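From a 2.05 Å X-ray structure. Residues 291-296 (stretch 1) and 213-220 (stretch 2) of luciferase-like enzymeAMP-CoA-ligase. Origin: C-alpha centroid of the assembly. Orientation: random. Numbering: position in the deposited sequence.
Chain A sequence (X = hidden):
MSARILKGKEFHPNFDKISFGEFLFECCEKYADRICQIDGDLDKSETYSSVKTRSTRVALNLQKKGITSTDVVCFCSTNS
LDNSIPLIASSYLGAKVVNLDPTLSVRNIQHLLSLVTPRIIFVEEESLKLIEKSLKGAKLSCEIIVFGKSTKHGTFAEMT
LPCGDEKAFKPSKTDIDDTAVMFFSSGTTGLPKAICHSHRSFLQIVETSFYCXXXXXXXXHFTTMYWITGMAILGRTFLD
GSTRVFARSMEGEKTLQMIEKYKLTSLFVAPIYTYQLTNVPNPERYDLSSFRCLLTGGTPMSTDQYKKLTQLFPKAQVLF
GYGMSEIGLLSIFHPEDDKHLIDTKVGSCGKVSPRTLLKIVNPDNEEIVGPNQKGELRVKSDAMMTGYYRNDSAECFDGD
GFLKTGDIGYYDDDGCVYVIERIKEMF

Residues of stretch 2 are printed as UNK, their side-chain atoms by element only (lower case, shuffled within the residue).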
# COMPACT_ATOMS: atom_id res chain seq x y z
N PHE A 291 -19.70 0.88 10.72
CA PHE A 291 -18.73 1.63 9.92
C PHE A 291 -18.23 2.87 10.66
O PHE A 291 -19.03 3.67 11.13
CB PHE A 291 -19.36 2.03 8.59
CG PHE A 291 -18.37 2.49 7.56
CD1 PHE A 291 -17.53 1.58 6.93
CD2 PHE A 291 -18.29 3.83 7.21
CE1 PHE A 291 -16.62 2.00 5.98
CE2 PHE A 291 -17.38 4.25 6.26
CZ PHE A 291 -16.54 3.34 5.64
N ARG A 292 -16.91 3.02 10.74
CA ARG A 292 -16.30 4.12 11.50
C ARG A 292 -15.40 5.06 10.69
O ARG A 292 -15.15 6.17 11.14
CB ARG A 292 -15.47 3.55 12.65
CG ARG A 292 -16.27 2.76 13.67
CD ARG A 292 -17.03 3.66 14.63
NE ARG A 292 -17.90 2.88 15.50
CZ ARG A 292 -19.09 2.39 15.14
NH1 ARG A 292 -19.57 2.61 13.93
NH2 ARG A 292 -19.80 1.68 16.00
N CYS A 293 -14.93 4.64 9.52
CA CYS A 293 -13.88 5.38 8.84
C CYS A 293 -13.84 5.16 7.32
O CYS A 293 -13.55 4.07 6.86
CB CYS A 293 -12.53 5.00 9.46
SG CYS A 293 -11.17 6.09 8.98
N LEU A 294 -14.12 6.21 6.56
CA LEU A 294 -13.96 6.19 5.12
C LEU A 294 -12.65 6.89 4.76
O LEU A 294 -12.53 8.10 4.91
CB LEU A 294 -15.15 6.86 4.41
CG LEU A 294 -15.35 6.50 2.93
CD1 LEU A 294 -16.73 6.93 2.45
CD2 LEU A 294 -14.27 7.10 2.05
N LEU A 295 -11.69 6.10 4.28
CA LEU A 295 -10.35 6.59 3.95
C LEU A 295 -10.29 6.91 2.47
O LEU A 295 -10.72 6.12 1.63
CB LEU A 295 -9.30 5.54 4.31
CG LEU A 295 -9.16 5.23 5.81
CD1 LEU A 295 -8.59 3.84 6.05
CD2 LEU A 295 -8.31 6.29 6.50
N THR A 296 -9.76 8.07 2.13
CA THR A 296 -9.74 8.47 0.75
C THR A 296 -8.64 9.47 0.50
O THR A 296 -7.99 9.94 1.43
CB THR A 296 -11.13 9.01 0.31
OG1 THR A 296 -11.21 9.05 -1.12
CG2 THR A 296 -11.40 10.40 0.90
N UNK A 213 -3.79 6.73 13.65
CA UNK A 213 -4.86 6.53 14.62
C UNK A 213 -6.19 6.06 14.08
O UNK A 213 -7.11 5.82 14.85
N UNK A 214 -6.30 5.90 12.76
CA UNK A 214 -7.58 5.52 12.17
C UNK A 214 -7.89 4.03 12.33
O UNK A 214 -6.99 3.20 12.41
c UNK A 214 -6.60 5.46 9.77
o UNK A 214 -3.65 4.06 7.21
c UNK A 214 -6.69 4.20 9.20
c UNK A 214 -4.62 4.53 8.06
c UNK A 214 -4.51 5.78 8.62
c UNK A 214 -5.71 3.73 8.34
c UNK A 214 -5.50 6.25 9.46
c UNK A 214 -7.68 5.97 10.70
N UNK A 215 -9.18 3.73 12.38
CA UNK A 215 -9.69 2.38 12.64
C UNK A 215 -9.51 1.48 11.41
O UNK A 215 -9.94 1.84 10.32
o UNK A 215 -12.80 1.34 14.28
c UNK A 215 -11.19 2.50 12.99
c UNK A 215 -11.77 1.23 13.59
o UNK A 215 -11.22 0.13 13.37
N UNK A 216 -8.87 0.32 11.61
CA UNK A 216 -8.61 -0.66 10.54
C UNK A 216 -9.07 -2.08 10.92
O UNK A 216 -8.68 -3.04 10.25
s UNK A 216 -6.42 0.63 9.30
c UNK A 216 -7.11 -0.74 10.23
N UNK A 217 -9.87 -2.22 11.98
CA UNK A 217 -10.18 -3.55 12.51
C UNK A 217 -10.79 -4.48 11.45
O UNK A 217 -10.47 -5.67 11.39
n UNK A 217 -14.45 -0.38 15.62
n UNK A 217 -12.48 -1.55 15.56
c UNK A 217 -11.50 -2.53 16.02
c UNK A 217 -13.65 -1.30 16.14
n UNK A 217 -14.01 -1.95 17.23
c UNK A 217 -10.47 -2.83 14.94
c UNK A 217 -11.12 -3.44 13.71
N UNK A 218 -11.65 -3.92 10.62
CA UNK A 218 -12.15 -4.63 9.46
C UNK A 218 -12.22 -3.65 8.27
O UNK A 218 -13.16 -2.85 8.15
o UNK A 218 -13.86 -6.18 8.78
c UNK A 218 -13.52 -5.24 9.77
N UNK A 219 -11.20 -3.72 7.40
CA UNK A 219 -11.03 -2.73 6.34
C UNK A 219 -11.21 -3.34 4.95
O UNK A 219 -10.61 -4.36 4.62
c UNK A 219 -8.49 -2.97 6.39
c UNK A 219 -9.54 -0.95 5.31
c UNK A 219 -9.67 -2.00 6.44
c UNK A 219 -8.40 0.03 5.49
N UNK A 220 -12.07 -2.71 4.15
CA UNK A 220 -12.33 -3.11 2.77
C UNK A 220 -11.51 -2.24 1.82
O UNK A 220 -11.37 -1.04 2.04
c UNK A 220 -13.94 -4.59 0.49
c UNK A 220 -14.30 -3.20 0.99
c UNK A 220 -13.82 -2.97 2.43
c UNK A 220 -15.80 -2.98 0.88

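Position 213 has no side-chain atoms and lies out of reach of stretch 1. It is the first residue after a helix to leave helical geometry, and its phi of 95° would jam a CB against the preceding carbonyl oxygen, which by itself calls for glycine: Gly213.

Position 214 carries one carbon and then a ring of six carbons bearing a single oxygen, the pattern of a phenol. Its CB lies 3.9 Å from Cys293 SG, and Leu295 covers one face of the ring. This is Tyr214, with chi1 in the p well; its CE1 is 3.7 Å from Leu295 CD1.

At position 215 there are two carbons, the second carrying two oxygens, which makes a short carboxylate. One carboxylate oxygen packs against Arg292 CG, an aliphatic carbon, so the approach is packing and not a charge pair. The count leaves Asp215. Asp215 OD2 lies 3.8 Å from Arg292 CG.

Position 216 shows one carbon followed by one sulfur. Its CA-to-CB bond points away from stretch 1, and the side chain makes no contact there. It is Cys216.

Position 217 extends through three carbons and a nitrogen to a carbon bearing two more nitrogens, a guanidinium group. The edge of this group comes up to Arg292 CG. The residue is Arg217. Its backbone N donates to Asp215 OD1 at 3.0 Å, while its NH2 forms a salt bridge with Asp215 OD2 at 2.7 Å; NE also donates to Asp215 OD1, at 3.0 Å. Arg292 CG is 4.1 Å from Arg217 NH2.

Position 218, where the strand begins, has one carbon and one oxygen without a further branch, and is out of reach of stretch 1. It is Ser218.

Position 219 has four carbons forked at the first, with one arm two carbons long. The end of that longer arm approaches Leu295, whereas the CA-to-CB bond points sideways. This beta-branched chain is Ile219, and its CD1 lies 3.9 Å from Leu295 CD1.

Position 220 also has four carbons, but the fork comes at the second. No contact with stretch 1 is made. It is Leu220.

The contact works by packing, without a hydrogen bond between the stretches. Leu295 is its apolar centre: CD2 lies 3.9 Å from the centroid of the Tyr214 ring, only 16° off the ring normal, in a CH-pi contact, while CD1 reaches both Tyr214 and Ile219. Cys293 extends this surface along Tyr214. Toward the more exposed end, the Asp215–Arg217 pair satisfies its charges within its own stretch and meets Arg292 through the aliphatic CG.

Stretch 2 213-220: GYDCRSIL
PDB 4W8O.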